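Local coordinates for protein putative enoyl-CoA hydratase (Streptomyces avermitilis, PDB 3GKB) that is a putative enoyl-CoA hydratase of the crotonase superfamily and therefore probably acts on acyl-CoA thioesters, although its substrate and reaction are not established, at residues B[67-72]-B[265-270]; B[116-121]-B[175-180]; B[89-94]-B[228-233]. All coordinates share one frame; numbering follows the deposited sequence.

Contact 1 of 3, residues B[67-72]-B[265-270]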
loop_
_atom_site.group_PDB
_atom_site.type_symbol
_atom_site.label_atom_id
_atom_site.label_comp_id
_atom_site.label_asym_id
_atom_site.label_seq_id
_atom_site.Cartn_x
_atom_site.Cartn_y
_atom_site.Cartn_z
ATOM N N LEU B 67 -15.555 -1.622 -19.820
ATOM C CA LEU B 67 -16.722 -2.435 -19.458
ATOM C C LEU B 67 -17.595 -1.572 -18.562
ATOM O O LEU B 67 -17.145 -1.119 -17.547
ATOM C CB LEU B 67 -16.347 -3.704 -18.721
ATOM C CG LEU B 67 -15.697 -4.830 -19.536
ATOM C CD1 LEU B 67 -15.172 -5.944 -18.564
ATOM C CD2 LEU B 67 -16.654 -5.394 -20.628
ATOM N N ALA B 68 -18.814 -1.307 -18.990
ATOM C CA ALA B 68 -19.661 -0.318 -18.327
ATOM C C ALA B 68 -19.954 -0.690 -16.881
ATOM O O ALA B 68 -19.817 0.136 -15.992
ATOM C CB ALA B 68 -20.948 -0.158 -19.085
ATOM N N HIS B 69 -20.367 -1.945 -16.698
ATOM C CA HIS B 69 -20.860 -2.555 -15.455
ATOM C C HIS B 69 -21.680 -3.779 -15.870
ATOM O O HIS B 69 -21.852 -4.030 -17.055
ATOM C CB HIS B 69 -21.693 -1.584 -14.577
ATOM C CG HIS B 69 -22.830 -0.934 -15.298
ATOM N ND1 HIS B 69 -23.984 -1.615 -15.634
ATOM C CD2 HIS B 69 -22.970 0.319 -15.795
ATOM C CE1 HIS B 69 -24.798 -0.797 -16.279
ATOM N NE2 HIS B 69 -24.198 0.376 -16.413
ATOM N N VAL B 70 -22.169 -4.532 -14.892
ATOM C CA VAL B 70 -23.022 -5.679 -15.170
ATOM C C VAL B 70 -24.391 -5.211 -15.666
ATOM O O VAL B 70 -24.934 -4.220 -15.195
ATOM C CB VAL B 70 -23.151 -6.573 -13.913
ATOM C CG1 VAL B 70 -24.210 -7.654 -14.116
ATOM C CG2 VAL B 70 -21.785 -7.218 -13.587
ATOM N N ASP B 71 -24.920 -5.946 -16.622
ATOM C CA ASP B 71 -26.207 -5.666 -17.231
ATOM C C ASP B 71 -27.267 -5.525 -16.144
ATOM O O ASP B 71 -27.497 -6.418 -15.329
ATOM C CB ASP B 71 -26.543 -6.806 -18.195
ATOM C CG ASP B 71 -27.902 -6.634 -18.878
ATOM O OD1 ASP B 71 -28.509 -5.533 -18.765
ATOM O OD2 ASP B 71 -28.348 -7.638 -19.501
ATOM N N MET B 72 -27.911 -4.376 -16.125
ATOM C CA MET B 72 -28.894 -4.083 -15.078
ATOM C C MET B 72 -30.187 -4.917 -15.258
ATOM O O MET B 72 -31.014 -4.981 -14.355
ATOM C CB MET B 72 -29.195 -2.584 -15.090
ATOM C CG MET B 72 -28.054 -1.695 -14.455
ATOM S SD MET B 72 -28.145 0.091 -14.934
ATOM C CE MET B 72 -29.416 0.683 -13.895
ATOM N N ALA B 265 -24.980 8.199 -23.557
ATOM C CA ALA B 265 -25.185 9.501 -22.784
ATOM C C ALA B 265 -25.418 9.283 -21.280
ATOM O O ALA B 265 -24.918 10.052 -20.440
ATOM C CB ALA B 265 -26.308 10.318 -23.395
ATOM N N GLY B 266 -26.178 8.244 -20.951
ATOM C CA GLY B 266 -26.501 7.898 -19.575
ATOM C C GLY B 266 -25.294 7.386 -18.823
ATOM O O GLY B 266 -25.093 7.701 -17.649
ATOM N N GLU B 267 -24.457 6.601 -19.493
ATOM C CA GLU B 267 -23.264 6.056 -18.835
ATOM C C GLU B 267 -22.125 7.056 -18.668
ATOM O O GLU B 267 -21.268 6.881 -17.808
ATOM C CB GLU B 267 -22.744 4.847 -19.602
ATOM C CG GLU B 267 -23.689 3.657 -19.612
ATOM C CD GLU B 267 -23.711 2.883 -18.294
ATOM O OE1 GLU B 267 -22.671 2.781 -17.613
ATOM O OE2 GLU B 267 -24.773 2.358 -17.944
ATOM N N ARG B 268 -22.094 8.116 -19.464
ATOM C CA ARG B 268 -20.963 9.025 -19.434
ATOM C C ARG B 268 -20.735 9.586 -18.007
ATOM O O ARG B 268 -19.616 9.548 -17.492
ATOM C CB ARG B 268 -21.142 10.167 -20.441
ATOM C CG ARG B 268 -19.935 11.145 -20.488
ATOM C CD ARG B 268 -19.921 11.982 -21.791
ATOM N NE ARG B 268 -20.025 11.101 -22.954
ATOM C CZ ARG B 268 -20.967 11.156 -23.898
ATOM N NH1 ARG B 268 -21.910 12.097 -23.907
ATOM N NH2 ARG B 268 -20.950 10.265 -24.880
ATOM N N ASP B 269 -21.823 10.054 -17.382
ATOM C CA ASP B 269 -21.814 10.476 -15.985
ATOM C C ASP B 269 -22.829 9.639 -15.223
ATOM O O ASP B 269 -23.815 10.154 -14.682
ATOM C CB ASP B 269 -22.144 11.993 -15.860
ATOM C CG ASP B 269 -22.108 12.519 -14.401
ATOM O OD1 ASP B 269 -21.562 11.843 -13.478
ATOM O OD2 ASP B 269 -22.630 13.649 -14.182
ATOM N N LEU B 270 -22.581 8.333 -15.164
ATOM C CA LEU B 270 -23.512 7.437 -14.481
ATOM C C LEU B 270 -23.704 7.825 -13.013
ATOM O O LEU B 270 -24.794 7.611 -12.449
ATOM C CB LEU B 270 -23.081 5.965 -14.635
ATOM C CG LEU B 270 -24.029 4.878 -14.145
ATOM C CD1 LEU B 270 -25.384 4.945 -14.907
ATOM C CD2 LEU B 270 -23.381 3.495 -14.279
HETATM O O HOH W 1 -20.065 2.786 -16.887
#
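The loop after strand 55-60, which in crotonase-fold enzymes supplies one of the two oxyanion-hole amides, meets helix 264-268 and the start of helix 270-280, near the C-terminus, through A68 and H69, which face E267 and L270. H69 NE2 donates to E267 OE2 over 2.6 Å with an N-H...O angle of 161°. The oxygen lies at the imidazole edge, close to the ring plane, and is approached on its syn side, somewhat tilted from the carboxylate plane. Ring and carboxylate are turned 40° against each other, so the pair is skewed rather than coplanar. A bend in the glutamate chain (chi2 -76°) swings the acid across to the loop. This His-carboxylate bond ties the loop to a helix almost 200 residues later in the crotonase chain. The other ring nitrogen, ND1, donates to V70 O at 2.8 Å, standing above that carbonyl plane, and the two bonds together fix how the imidazole is rotated. L270 adds an apolar touch, its CD2 lying 3.5 Å from H69 CD2 in an oblique approach. The other glutamate oxygen works through water 1, which donates to E267 OE1 at 2.7 Å and to A68 O at 2.8 Å. A68 CB sits 3.7 Å from the same E267 OE1. In this buried setting E267 OE2 also accepts from the backbone N of Q262.

Contact 2 of 3, residues B[116-121]-B[175-180]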
loop_
_atom_site.group_PDB
_atom_site.type_symbol
_atom_site.label_atom_id
_atom_site.label_comp_id
_atom_site.label_asym_id
_atom_site.label_seq_id
_atom_site.Cartn_x
_atom_site.Cartn_y
_atom_site.Cartn_z
ATOM N N LYS B 116 -13.755 4.178 -19.540
ATOM C CA LYS B 116 -14.415 4.007 -18.254
ATOM C C LYS B 116 -14.793 2.554 -17.970
ATOM O O LYS B 116 -15.336 1.849 -18.841
ATOM C CB LYS B 116 -15.676 4.878 -18.169
ATOM C CG LYS B 116 -15.404 6.367 -18.206
ATOM C CD LYS B 116 -16.655 7.112 -18.593
ATOM C CE LYS B 116 -16.497 8.618 -18.527
ATOM N NZ LYS B 116 -15.518 9.094 -19.522
ATOM N N ALA B 117 -14.518 2.145 -16.728
ATOM C CA ALA B 117 -14.910 0.837 -16.217
ATOM C C ALA B 117 -15.538 1.043 -14.854
ATOM O O ALA B 117 -14.936 1.649 -13.981
ATOM C CB ALA B 117 -13.685 -0.099 -16.109
ATOM N N ARG B 118 -16.774 0.583 -14.694
ATOM C CA ARG B 118 -17.480 0.729 -13.449
ATOM C C ARG B 118 -18.080 -0.597 -12.980
ATOM O O ARG B 118 -18.303 -1.533 -13.776
ATOM C CB ARG B 118 -18.575 1.779 -13.525
ATOM C CG ARG B 118 -18.107 3.184 -13.833
ATOM C CD ARG B 118 -19.298 4.083 -13.831
ATOM N NE ARG B 118 -19.063 5.507 -14.073
ATOM C CZ ARG B 118 -19.189 6.118 -15.257
ATOM N NH1 ARG B 118 -19.432 5.425 -16.348
ATOM N NH2 ARG B 118 -19.068 7.445 -15.341
ATOM N N GLY B 119 -18.309 -0.675 -11.676
ATOM C CA GLY B 119 -18.865 -1.874 -11.040
ATOM C C GLY B 119 -18.094 -3.123 -11.371
ATOM O O GLY B 119 -16.871 -3.184 -11.197
ATOM N N GLY B 120 -18.797 -4.103 -11.918
ATOM C CA GLY B 120 -18.153 -5.319 -12.378
ATOM C C GLY B 120 -17.028 -5.116 -13.380
ATOM O O GLY B 120 -16.090 -5.914 -13.423
ATOM N N GLY B 121 -17.106 -4.057 -14.190
ATOM C CA GLY B 121 -15.990 -3.705 -15.080
ATOM C C GLY B 121 -14.763 -3.293 -14.292
ATOM O O GLY B 121 -13.621 -3.619 -14.668
ATOM N N ALA B 175 -18.376 6.301 -4.259
ATOM C CA ALA B 175 -18.838 5.823 -5.565
ATOM C C ALA B 175 -18.459 6.770 -6.715
ATOM O O ALA B 175 -19.108 6.778 -7.740
ATOM C CB ALA B 175 -20.356 5.565 -5.561
ATOM N N ASP B 176 -17.391 7.527 -6.558
ATOM C CA ASP B 176 -16.993 8.446 -7.591
ATOM C C ASP B 176 -16.139 7.773 -8.648
ATOM O O ASP B 176 -15.611 6.698 -8.432
ATOM C CB ASP B 176 -16.271 9.628 -6.977
ATOM C CG ASP B 176 -17.227 10.598 -6.303
ATOM O OD1 ASP B 176 -18.340 10.834 -6.862
ATOM O OD2 ASP B 176 -16.856 11.120 -5.231
ATOM N N LEU B 177 -16.061 8.413 -9.807
ATOM C CA LEU B 177 -15.228 7.932 -10.892
ATOM C C LEU B 177 -13.837 8.483 -10.646
ATOM O O LEU B 177 -13.636 9.725 -10.650
ATOM C CB LEU B 177 -15.777 8.422 -12.234
ATOM C CG LEU B 177 -15.054 7.853 -13.454
ATOM C CD1 LEU B 177 -15.383 6.420 -13.594
ATOM C CD2 LEU B 177 -15.435 8.676 -14.735
ATOM N N PHE B 178 -12.906 7.581 -10.346
ATOM C CA PHE B 178 -11.513 7.919 -10.086
ATOM C C PHE B 178 -10.758 8.037 -11.396
ATOM O O PHE B 178 -10.908 7.213 -12.269
ATOM C CB PHE B 178 -10.864 6.851 -9.193
ATOM C CG PHE B 178 -11.275 6.962 -7.774
ATOM C CD1 PHE B 178 -10.380 7.427 -6.808
ATOM C CD2 PHE B 178 -12.568 6.666 -7.392
ATOM C CE1 PHE B 178 -10.776 7.565 -5.499
ATOM C CE2 PHE B 178 -12.972 6.827 -6.057
ATOM C CZ PHE B 178 -12.066 7.275 -5.124
ATOM N N ASP B 179 -9.961 9.087 -11.543
ATOM C CA ASP B 179 -9.127 9.188 -12.728
ATOM C C ASP B 179 -7.924 8.253 -12.631
ATOM O O ASP B 179 -7.636 7.677 -11.584
ATOM C CB ASP B 179 -8.723 10.635 -13.024
ATOM C CG ASP B 179 -7.862 11.266 -11.951
ATOM O OD1 ASP B 179 -7.131 10.593 -11.209
ATOM O OD2 ASP B 179 -7.925 12.510 -11.848
ATOM N N ALA B 180 -7.245 8.053 -13.743
ATOM C CA ALA B 180 -6.123 7.116 -13.789
ATOM C C ALA B 180 -5.012 7.440 -12.810
ATOM O O ALA B 180 -4.470 6.541 -12.174
ATOM C CB ALA B 180 -5.545 7.017 -15.228
#
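L177 spreads its two methyl groups between K116 and R118, the side chains that strand 116-118 sends to the same side. In the crotonase fold this is the small sheet beside the main one; strand 116-118 and the short, weakly bonded strand 178-179 are its outer members, with 139-141 between them. CD1 of L177 lies 3.8 Å from R118 NE, in an oblique approach to the guanidinium. The second methyl touches both basic chains: L177 CD2 is 3.9 Å from R118 NH2, and also 3.9 Å from K116 CE. The leucine side chain crosses each basic chain at about a right angle. The leucine, just ahead of strand 178-179, reaches over with CG anti to its own N (chi1 -174°), while K116 runs nearly straight through chi2 and chi3 (175° at the latter), setting CE beside the methyl. Further out, the polar end of R118 is held by a salt bridge from NE to E271 and by a hydrogen bond from NH2 to R268 O. L177 also packs against E271, the acid that pairs with R118. Next to the leucine, D176 forms a salt bridge with R204 of a second subunit, which places this edge near the subunit interface. Beyond R118 the chain enters the G119-G120-G121 run that opens helix 120-127, where crotonases usually place the second oxyanion-hole amide; there G121 N donates to R118 O at 2.8 Å.

Contact 3 of 3, residues B[89-94]-B[228-233]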
loop_
_atom_site.group_PDB
_atom_site.type_symbol
_atom_site.label_atom_id
_atom_site.label_comp_id
_atom_site.label_asym_id
_atom_site.label_seq_id
_atom_site.Cartn_x
_atom_site.Cartn_y
_atom_site.Cartn_z
ATOM N N PRO B 89 -17.154 -21.708 -9.038
ATOM C CA PRO B 89 -16.390 -22.478 -8.054
ATOM C C PRO B 89 -17.012 -22.432 -6.673
ATOM O O PRO B 89 -17.860 -21.576 -6.384
ATOM C CB PRO B 89 -15.008 -21.799 -8.033
ATOM C CG PRO B 89 -15.011 -20.792 -9.115
ATOM C CD PRO B 89 -16.431 -20.481 -9.433
ATOM N N ALA B 90 -16.609 -23.377 -5.831
ATOM C CA ALA B 90 -17.054 -23.415 -4.438
ATOM C C ALA B 90 -16.767 -22.079 -3.761
ATOM O O ALA B 90 -15.689 -21.534 -3.937
ATOM C CB ALA B 90 -16.347 -24.520 -3.680
ATOM N N ASP B 91 -17.740 -21.578 -2.997
ATOM C CA ASP B 91 -17.545 -20.403 -2.119
ATOM C C ASP B 91 -17.310 -19.108 -2.899
ATOM O O ASP B 91 -16.767 -18.137 -2.358
ATOM C CB ASP B 91 -16.364 -20.613 -1.165
ATOM C CG ASP B 91 -16.482 -21.882 -0.345
ATOM O OD1 ASP B 91 -17.549 -22.082 0.275
ATOM O OD2 ASP B 91 -15.489 -22.655 -0.329
ATOM N N VAL B 92 -17.729 -19.103 -4.160
ATOM C CA VAL B 92 -17.593 -17.957 -5.046
ATOM C C VAL B 92 -18.944 -17.794 -5.761
ATOM O O VAL B 92 -19.464 -18.747 -6.352
ATOM C CB VAL B 92 -16.444 -18.193 -6.079
ATOM C CG1 VAL B 92 -16.461 -17.153 -7.212
ATOM C CG2 VAL B 92 -15.090 -18.316 -5.379
ATOM N N ASN B 93 -19.530 -16.601 -5.675
ATOM C CA ASN B 93 -20.793 -16.350 -6.372
ATOM C C ASN B 93 -20.598 -16.127 -7.866
ATOM O O ASN B 93 -19.451 -16.008 -8.350
ATOM C CB ASN B 93 -21.613 -15.259 -5.688
ATOM C CG ASN B 93 -21.108 -13.850 -5.987
ATOM O OD1 ASN B 93 -20.652 -13.563 -7.083
ATOM N ND2 ASN B 93 -21.264 -12.955 -5.021
ATOM N N VAL B 94 -21.719 -16.075 -8.578
ATOM C CA VAL B 94 -21.728 -16.028 -10.052
ATOM C C VAL B 94 -20.970 -14.810 -10.624
ATOM O O VAL B 94 -20.340 -14.890 -11.662
ATOM C CB VAL B 94 -23.192 -16.126 -10.610
ATOM C CG1 VAL B 94 -23.965 -14.823 -10.404
ATOM C CG2 VAL B 94 -23.177 -16.508 -12.070
ATOM N N ASP B 228 -5.012 -15.210 -0.877
ATOM C CA ASP B 228 -6.032 -16.014 -0.232
ATOM C C ASP B 228 -7.182 -15.076 0.133
ATOM O O ASP B 228 -7.055 -14.292 1.083
ATOM C CB ASP B 228 -5.446 -16.658 1.027
ATOM C CG ASP B 228 -6.495 -17.339 1.889
ATOM O OD1 ASP B 228 -7.649 -17.529 1.425
ATOM O OD2 ASP B 228 -6.144 -17.678 3.044
ATOM N N LEU B 229 -8.267 -15.123 -0.645
ATOM C CA LEU B 229 -9.446 -14.261 -0.398
ATOM C C LEU B 229 -10.730 -15.032 -0.028
ATOM O O LEU B 229 -11.838 -14.474 -0.074
ATOM C CB LEU B 229 -9.728 -13.373 -1.631
ATOM C CG LEU B 229 -8.566 -12.534 -2.162
ATOM C CD1 LEU B 229 -8.973 -11.694 -3.387
ATOM C CD2 LEU B 229 -8.006 -11.617 -1.089
ATOM N N LYS B 230 -10.613 -16.306 0.323
ATOM C CA LYS B 230 -11.807 -17.129 0.496
ATOM C C LYS B 230 -12.790 -16.520 1.509
ATOM O O LYS B 230 -13.979 -16.345 1.228
ATOM C CB LYS B 230 -11.429 -18.536 0.979
ATOM C CG LYS B 230 -12.629 -19.404 1.179
ATOM C CD LYS B 230 -12.249 -20.733 1.795
ATOM C CE LYS B 230 -13.464 -21.591 2.009
ATOM N NZ LYS B 230 -13.059 -22.924 2.519
ATOM N N GLU B 231 -12.287 -16.196 2.695
ATOM C CA GLU B 231 -13.176 -15.660 3.748
ATOM C C GLU B 231 -13.711 -14.280 3.399
ATOM O O GLU B 231 -14.885 -13.975 3.657
ATOM C CB GLU B 231 -12.465 -15.645 5.099
ATOM C CG GLU B 231 -12.272 -17.066 5.682
ATOM C CD GLU B 231 -13.521 -17.968 5.587
ATOM O OE1 GLU B 231 -14.588 -17.633 6.155
ATOM O OE2 GLU B 231 -13.421 -19.055 4.984
ATOM N N GLY B 232 -12.871 -13.457 2.777
ATOM C CA GLY B 232 -13.309 -12.112 2.379
ATOM C C GLY B 232 -14.389 -12.144 1.323
ATOM O O GLY B 232 -15.341 -11.355 1.381
ATOM N N LEU B 233 -14.246 -13.051 0.353
ATOM C CA LEU B 233 -15.240 -13.164 -0.719
ATOM C C LEU B 233 -16.579 -13.665 -0.172
ATOM O O LEU B 233 -17.632 -13.178 -0.541
ATOM C CB LEU B 233 -14.719 -14.042 -1.853
ATOM C CG LEU B 233 -13.584 -13.458 -2.682
ATOM C CD1 LEU B 233 -12.965 -14.566 -3.535
ATOM C CD2 LEU B 233 -14.038 -12.250 -3.548
HETATM O O HOH W 2 -14.498 -17.566 -1.300
#
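D91 lays its carboxylate against the end of the K230 chain, with OD2 3.3 Å from K230 CE. The charged nitrogen is farther off: D91 OD2 to K230 NZ measures 3.8 Å, a long salt bridge, so the acid meets the last methylene more closely than the ammonium. The lysine is fully extended beyond CG and leaves the helix with CG anti to its N (chi1 179°), which carries its tip out to the aspartate. The two chains cross at a slant at the protein surface, where solvent probably weakens the attraction. A second link runs through the backbones: water 2 donates to D91 O at 2.6 Å and to K230 O at 2.9 Å, bridging the two carbonyls. Deeper in, V92 and L233 approach loosely, and both pack on E100 of helix 96-103. N93 fastens the end of the loop, its OD1 accepting from Q96 N at the start of that helix and its ND2 donating to N237 of helix 230-243. D91 occupies the third position of the turn from P89 to V92 with a positive phi of 68°, as expected of a type II beta turn, here docked against the first turn of helix 230-243.

In the fold
Along the chain the contacts are nested: contact 2 lies within the loop closed by contact 3, and both lie within the loop closed by contact 1. Contacts 1 and 2 are neighbours, their centres 10 Å apart, and R118 of contact 2 reaches the end of helix 264-268 in contact 1. Contact 1 ties helices 264-268 and 270-280 to the loop after strand 55-60, and R118 ties them to strand 116-118, next to the two regions expected to form the oxyanion hole. Contact 3 stands apart, its centre 26 Å from that of contact 1 and 23 Å from that of contact 2; it joins the loop between helices 78-87 and 96-103 to helix 230-243, across the chain's centre from contact 1.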